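Side-chain contact in carboxylesterase YBFK (Bacillus subtilis, PDB 4CCY), which hydrolyses carboxylic esters to an alcohol and a carboxylate, as a carboxylesterase of the alpha/beta hydrolase superfamily: residues I58-G63 with A108-D113. Sequence-based numbering, arbitrary orientation.
Sequences ILLHGG and AEWMKD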
loop_
_atom_site.group_PDB
_atom_site.type_symbol
_atom_site.label_atom_id
_atom_site.label_comp_id
_atom_site.label_asym_id
_atom_site.label_seq_id
_atom_site.Cartn_x
_atom_site.Cartn_y
_atom_site.Cartn_z
ATOM N N ILE A 58 -8.193 6.994 -2.791
ATOM C CA ILE A 58 -7.738 6.281 -1.600
ATOM C C ILE A 58 -6.317 5.802 -1.842
ATOM O O ILE A 58 -6.041 5.198 -2.888
ATOM C CB ILE A 58 -8.612 5.021 -1.319
ATOM C CG1 ILE A 58 -10.106 5.374 -1.176
ATOM C CG2 ILE A 58 -8.088 4.230 -0.115
ATOM C CD1 ILE A 58 -10.468 6.228 0.019
ATOM N N LEU A 59 -5.423 6.056 -0.884
ATOM C CA LEU A 59 -4.038 5.592 -0.998
ATOM C C LEU A 59 -3.717 4.523 0.031
ATOM O O LEU A 59 -3.973 4.720 1.224
ATOM C CB LEU A 59 -3.044 6.761 -0.869
ATOM C CG LEU A 59 -3.159 7.860 -1.944
ATOM C CD1 LEU A 59 -2.165 8.996 -1.713
ATOM C CD2 LEU A 59 -2.995 7.277 -3.347
ATOM N N LEU A 60 -3.141 3.405 -0.419
ATOM C CA LEU A 60 -2.774 2.321 0.499
ATOM C C LEU A 60 -1.274 2.000 0.433
ATOM O O LEU A 60 -0.759 1.574 -0.610
ATOM C CB LEU A 60 -3.654 1.083 0.273
ATOM C CG LEU A 60 -5.136 1.286 0.594
ATOM C CD1 LEU A 60 -6.006 0.219 -0.069
ATOM C CD2 LEU A 60 -5.400 1.357 2.103
ATOM N N HIS A 61 -0.591 2.240 1.556
ATOM C CA HIS A 61 0.873 2.093 1.677
ATOM C C HIS A 61 1.332 0.649 1.678
ATOM O O HIS A 61 0.540 -0.281 1.843
ATOM C CB HIS A 61 1.334 2.772 2.968
ATOM C CG HIS A 61 0.720 2.160 4.196
ATOM N ND1 HIS A 61 1.206 1.041 4.760
ATOM C CD2 HIS A 61 -0.424 2.496 4.916
ATOM C CE1 HIS A 61 0.434 0.687 5.805
ATOM N NE2 HIS A 61 -0.560 1.576 5.905
ATOM N N GLY A 62 2.633 0.443 1.513
ATOM C CA GLY A 62 3.195 -0.887 1.637
ATOM C C GLY A 62 3.386 -1.233 3.100
ATOM O O GLY A 62 3.384 -0.352 3.970
ATOM N N GLY A 63 3.549 -2.522 3.371
ATOM C CA GLY A 63 3.766 -3.017 4.722
ATOM C C GLY A 63 4.916 -2.327 5.425
ATOM O O GLY A 63 5.988 -2.138 4.842
ATOM N N ALA A 108 -11.857 -6.559 2.662
ATOM C CA ALA A 108 -12.817 -5.805 1.854
ATOM C C ALA A 108 -13.912 -5.168 2.713
ATOM O O ALA A 108 -14.354 -4.060 2.424
ATOM C CB ALA A 108 -13.407 -6.672 0.751
ATOM N N GLU A 109 -14.326 -5.849 3.778
ATOM C CA GLU A 109 -15.290 -5.252 4.717
ATOM C C GLU A 109 -14.705 -4.040 5.447
ATOM O O GLU A 109 -15.384 -3.020 5.598
ATOM C CB GLU A 109 -15.870 -6.290 5.698
ATOM C CG GLU A 109 -16.829 -7.291 5.050
ATOM C CD GLU A 109 -18.042 -6.621 4.406
ATOM O OE1 GLU A 109 -18.727 -5.833 5.088
ATOM O OE2 GLU A 109 -18.327 -6.874 3.209
ATOM N N TRP A 110 -13.447 -4.152 5.876
ATOM C CA TRP A 110 -12.714 -3.028 6.465
ATOM C C TRP A 110 -12.747 -1.818 5.548
ATOM O O TRP A 110 -13.077 -0.726 5.984
ATOM C CB TRP A 110 -11.259 -3.421 6.765
ATOM C CG TRP A 110 -10.372 -2.238 7.112
ATOM C CD1 TRP A 110 -10.532 -1.337 8.159
ATOM C CD2 TRP A 110 -9.170 -1.785 6.405
ATOM N NE1 TRP A 110 -9.531 -0.395 8.161
ATOM C CE2 TRP A 110 -8.691 -0.596 7.124
ATOM C CE3 TRP A 110 -8.464 -2.229 5.294
ATOM C CZ2 TRP A 110 -7.541 0.094 6.732
ATOM C CZ3 TRP A 110 -7.321 -1.510 4.897
ATOM C CH2 TRP A 110 -6.874 -0.379 5.601
ATOM N N MET A 111 -12.425 -2.020 4.267
ATOM C CA MET A 111 -12.387 -0.917 3.302
ATOM C C MET A 111 -13.760 -0.321 3.009
ATOM O O MET A 111 -13.860 0.892 2.811
ATOM C CB MET A 111 -11.672 -1.322 2.003
ATOM C CG MET A 111 -11.381 -0.176 1.018
ATOM S SD MET A 111 -10.506 1.303 1.645
ATOM C CE MET A 111 -9.179 0.578 2.619
ATOM N N LYS A 112 -14.804 -1.159 2.967
ATOM C CA LYS A 112 -16.181 -0.657 2.841
ATOM C C LYS A 112 -16.542 0.279 3.993
ATOM O O LYS A 112 -17.131 1.331 3.761
ATOM C CB LYS A 112 -17.208 -1.794 2.753
ATOM C CG LYS A 112 -17.277 -2.486 1.404
ATOM C CD LYS A 112 -18.464 -3.442 1.366
ATOM C CE LYS A 112 -18.230 -4.544 0.350
ATOM N NZ LYS A 112 -19.377 -5.492 0.352
ATOM N N ASP A 113 -16.170 -0.095 5.219
ATOM C CA ASP A 113 -16.382 0.762 6.400
ATOM C C ASP A 113 -15.631 2.092 6.267
ATOM O O ASP A 113 -16.151 3.144 6.629
ATOM C CB ASP A 113 -15.896 0.077 7.685
ATOM C CG ASP A 113 -16.790 -1.057 8.150
ATOM O OD1 ASP A 113 -17.841 -1.331 7.533
ATOM O OD2 ASP A 113 -16.419 -1.692 9.171
#
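The short axes of strand 58-60 and helix segment 108-113, bearing Leu60 and Met111 as the closest partners, lie 12.4 Å apart with their directions 141° from each other, and they meet through side chains, without a hydrogen bond between them. Leu60 and Met111 meet end to end, the methyl CD2 of Leu60 lying 3.9 Å from CE of Met111. The Met111 chain bends at chi2 and chi3 (52° and 45°), which brings CE over one face of the neighbouring Trp110 indole, 3.6 Å above its plane and displaced toward its outer edge. The same Leu60 CD2 also comes to 4.2 Å from Trp110 CH2, approaching the ring obliquely. The arrangement illustrates how an alpha/beta hydrolase packs a helix on its central sheet: strand 56-60 pairs in parallel with 82-86 and 123-128, and helix 104-118 packs against one face. Two residues earlier on the strand, Ile58 passes Met111 in the opposite direction, with the branch methyl CG2 of Ile58 4.2 Å from the sulfur SD of Met111. Phe138 and Ile135 of helix 130-141 touch Met111 and Leu60 respectively, while the indole NE1 of Trp110 is hydrogen-bonded to Thr44 OG1.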